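Local atomic coordinates of putative cell surface hydrolase (Lactobacillus plantarum, PDB entry 3LP5), a protein that is a putative cell surface hydrolase of the alpha/beta hydrolase superfamily, whose substrate and reaction have not been established. Residues Y169-E175 with I205-N211. Sequence-based numbering, arbitrary orientation.
Sequences YSIAGTE and ITVTGAN
This is a parallel strand pairing at the C-terminal ends of the last two strands of the central sheet, 167-172 and the edge strand 201-206, with the loops leaving both tied together. I171 sits opposite I205 (CA–CA 4.7 Å) and A172 opposite T206 (5.1 Å). I205 N donates to S170 O (2.9 Å), A172 N to I205 O (2.9 Å) and V207 N to A172 O (2.8 Å). I171 and I205, both m,t rotamers, share a face of the sheet; beyond them I171 CG2 touches V207 CG2 (3.8 Å), and helix 217-231 covers I205 and V207. Past the strands, V207-A210 forms a type II turn, closed by A210 N to V207 O (3.1 Å). The E175 carboxylate (m,p) spans the turn and the residue after it, OE2 accepting from G209 N (2.8 Å) and OE1 from N211 N (3.0 Å). N211 answers, its OD1 accepting from G173 N (2.9 Å) and its ND2 donating to E175 O (3.1 Å). A CB on G173 would collide with E175 OE1. The two strands are the seventh and eighth of an alpha/beta hydrolase sheet; in that family the loop after the seventh usually carries the catalytic acid, that after the eighth the histidine.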
ATOM      1  N   TYR A 169       3.252   7.052   4.611  1.00 12.40           N
ATOM      2  CA  TYR A 169       4.532   6.346   4.977  1.00 13.46           C
ATOM      3  C   TYR A 169       5.050   5.495   3.823  1.00 14.17           C
ATOM      4  O   TYR A 169       4.291   4.687   3.235  1.00 15.21           O
ATOM      5  CB  TYR A 169       4.323   5.456   6.194  1.00 13.51           C
ATOM      6  CG  TYR A 169       3.764   6.209   7.370  1.00 14.14           C
ATOM      7  CD1 TYR A 169       4.640   6.781   8.325  1.00 16.01           C
ATOM      8  CD2 TYR A 169       2.389   6.345   7.548  1.00 16.13           C
ATOM      9  CE1 TYR A 169       4.161   7.499   9.418  1.00 15.80           C
ATOM     10  CE2 TYR A 169       1.882   7.061   8.668  1.00 18.94           C
ATOM     11  CZ  TYR A 169       2.784   7.619   9.578  1.00 20.66           C
ATOM     12  OH  TYR A 169       2.338   8.337  10.629  1.00 24.44           O
ATOM     13  N   SER A 170       6.301   5.723   3.440  1.00 13.97           N
ATOM     14  CA  SER A 170       6.912   4.958   2.383  1.00 14.91           C
ATOM     15  C   SER A 170       8.126   4.190   2.968  1.00 14.63           C
ATOM     16  O   SER A 170       9.111   4.806   3.359  1.00 13.05           O
ATOM     17  CB  SER A 170       7.349   5.873   1.240  1.00 16.32           C
ATOM     18  OG  SER A 170       8.060   5.120   0.216  1.00 21.43           O
ATOM     19  N   ILE A 171       8.009   2.862   3.060  1.00 13.47           N
ATOM     20  CA  ILE A 171       9.121   1.977   3.487  1.00 13.30           C
ATOM     21  C   ILE A 171       9.936   1.615   2.264  1.00 14.73           C
ATOM     22  O   ILE A 171       9.364   1.250   1.228  1.00 15.16           O
ATOM     23  CB  ILE A 171       8.579   0.704   4.121  1.00 13.41           C
ATOM     24  CG1 ILE A 171       7.836   1.056   5.453  1.00 15.24           C
ATOM     25  CG2 ILE A 171       9.683  -0.403   4.285  1.00 11.94           C
ATOM     26  CD1 ILE A 171       6.893  -0.062   5.965  1.00 20.93           C
ATOM     27  N   ALA A 172      11.266   1.746   2.381  1.00 15.12           N
ATOM     28  CA  ALA A 172      12.222   1.297   1.369  1.00 15.72           C
ATOM     29  C   ALA A 172      13.393   0.547   2.015  1.00 16.43           C
ATOM     30  O   ALA A 172      13.744   0.763   3.195  1.00 14.43           O
ATOM     31  CB  ALA A 172      12.750   2.505   0.598  1.00 15.77           C
ATOM     32  N   GLY A 173      13.973  -0.363   1.258  1.00 16.84           N
ATOM     33  CA  GLY A 173      15.273  -0.915   1.639  1.00 19.18           C
ATOM     34  C   GLY A 173      16.403  -0.118   1.017  1.00 20.09           C
ATOM     35  O   GLY A 173      16.196   0.969   0.427  1.00 20.09           O
ATOM     36  N   THR A 174      17.616  -0.624   1.125  1.00 22.20           N
ATOM     37  CA  THR A 174      18.754   0.100   0.527  1.00 25.31           C
ATOM     38  C   THR A 174      19.377  -0.621  -0.672  1.00 25.87           C
ATOM     39  O   THR A 174      20.366  -0.178  -1.210  1.00 27.21           O
ATOM     40  CB  THR A 174      19.801   0.540   1.567  1.00 26.14           C
ATOM     41  OG1 THR A 174      20.149  -0.579   2.404  1.00 29.26           O
ATOM     42  CG2 THR A 174      19.235   1.720   2.433  1.00 26.60           C
ATOM     43  N   GLU A 175      18.737  -1.684  -1.126  1.00 26.00           N
ATOM     44  CA  GLU A 175      19.187  -2.481  -2.264  1.00 27.65           C
ATOM     45  C   GLU A 175      19.046  -1.683  -3.563  1.00 28.17           C
ATOM     46  O   GLU A 175      17.993  -1.121  -3.826  1.00 26.72           O
ATOM     47  CB  GLU A 175      18.357  -3.784  -2.288  1.00 28.20           C
ATOM     48  CG  GLU A 175      18.385  -4.564  -0.897  1.00 29.86           C
ATOM     49  CD  GLU A 175      17.554  -3.890   0.209  1.00 31.13           C
ATOM     50  OE1 GLU A 175      16.340  -3.724   0.011  1.00 29.34           O
ATOM     51  OE2 GLU A 175      18.109  -3.531   1.298  1.00 35.00           O
ATOM     52  N   ILE A 205      10.860   5.578   5.590  1.00 17.99           N
ATOM     53  CA  ILE A 205      11.319   4.648   6.637  1.00 16.58           C
ATOM     54  C   ILE A 205      12.174   3.629   5.936  1.00 17.32           C
ATOM     55  O   ILE A 205      11.782   3.135   4.892  1.00 16.59           O
ATOM     56  CB  ILE A 205      10.119   3.924   7.369  1.00 17.27           C
ATOM     57  CG1 ILE A 205       9.207   4.932   8.050  1.00 16.07           C
ATOM     58  CG2 ILE A 205      10.635   2.861   8.417  1.00 15.84           C
ATOM     59  CD1 ILE A 205       7.794   4.437   8.418  1.00 14.37           C
ATOM     60  N   THR A 206      13.336   3.283   6.520  1.00 16.52           N
ATOM     61  CA  THR A 206      14.169   2.244   5.963  1.00 17.45           C
ATOM     62  C   THR A 206      13.971   0.920   6.684  1.00 16.48           C
ATOM     63  O   THR A 206      13.968   0.849   7.912  1.00 16.64           O
ATOM     64  CB  THR A 206      15.688   2.619   5.997  1.00 17.66           C
ATOM     65  OG1 THR A 206      15.845   3.924   5.458  1.00 23.27           O
ATOM     66  CG2 THR A 206      16.490   1.683   5.139  1.00 18.32           C
ATOM     67  N   VAL A 207      13.826  -0.137   5.895  1.00 16.82           N
ATOM     68  CA  VAL A 207      13.896  -1.504   6.380  1.00 16.40           C
ATOM     69  C   VAL A 207      14.837  -2.227   5.434  1.00 17.31           C
ATOM     70  O   VAL A 207      14.548  -2.354   4.227  1.00 15.79           O
ATOM     71  CB  VAL A 207      12.483  -2.196   6.369  1.00 16.31           C
ATOM     72  CG1 VAL A 207      12.574  -3.680   6.701  1.00 14.86           C
ATOM     73  CG2 VAL A 207      11.587  -1.506   7.358  1.00 16.16           C
ATOM     74  N   THR A 208      15.926  -2.781   5.987  1.00 18.12           N
ATOM     75  CA  THR A 208      16.927  -3.326   5.091  1.00 19.24           C
ATOM     76  C   THR A 208      16.391  -4.609   4.497  1.00 17.72           C
ATOM     77  O   THR A 208      15.775  -5.376   5.205  1.00 17.22           O
ATOM     78  CB  THR A 208      18.297  -3.508   5.769  1.00 20.81           C
ATOM     79  OG1 THR A 208      18.215  -4.601   6.689  1.00 24.54           O
ATOM     80  CG2 THR A 208      18.702  -2.238   6.517  1.00 21.06           C
ATOM     81  N   GLY A 209      16.538  -4.796   3.182  1.00 16.29           N
ATOM     82  CA  GLY A 209      15.975  -5.949   2.516  1.00 14.66           C
ATOM     83  C   GLY A 209      14.561  -5.798   1.996  1.00 14.24           C
ATOM     84  O   GLY A 209      14.075  -6.683   1.270  1.00 15.36           O
ATOM     85  N   ALA A 210      13.885  -4.691   2.322  1.00 13.59           N
ATOM     86  CA  ALA A 210      12.464  -4.523   1.945  1.00 12.70           C
ATOM     87  C   ALA A 210      12.274  -4.444   0.438  1.00 13.33           C
ATOM     88  O   ALA A 210      11.180  -4.724  -0.048  1.00 13.00           O
ATOM     89  CB  ALA A 210      11.775  -3.317   2.647  1.00 13.16           C
ATOM     90  N   ASN A 211      13.337  -4.140  -0.317  1.00 12.14           N
ATOM     91  CA  ASN A 211      13.213  -4.018  -1.784  1.00 14.36           C
ATOM     92  C   ASN A 211      13.244  -5.380  -2.507  1.00 14.86           C
ATOM     93  O   ASN A 211      13.019  -5.421  -3.715  1.00 14.04           O
ATOM     94  CB  ASN A 211      14.362  -3.168  -2.367  1.00 12.57           C
ATOM     95  CG  ASN A 211      14.239  -1.686  -2.010  1.00 16.02           C
ATOM     96  OD1 ASN A 211      13.261  -1.257  -1.404  1.00 15.66           O
ATOM     97  ND2 ASN A 211      15.283  -0.919  -2.333  1.00 12.16           N
TER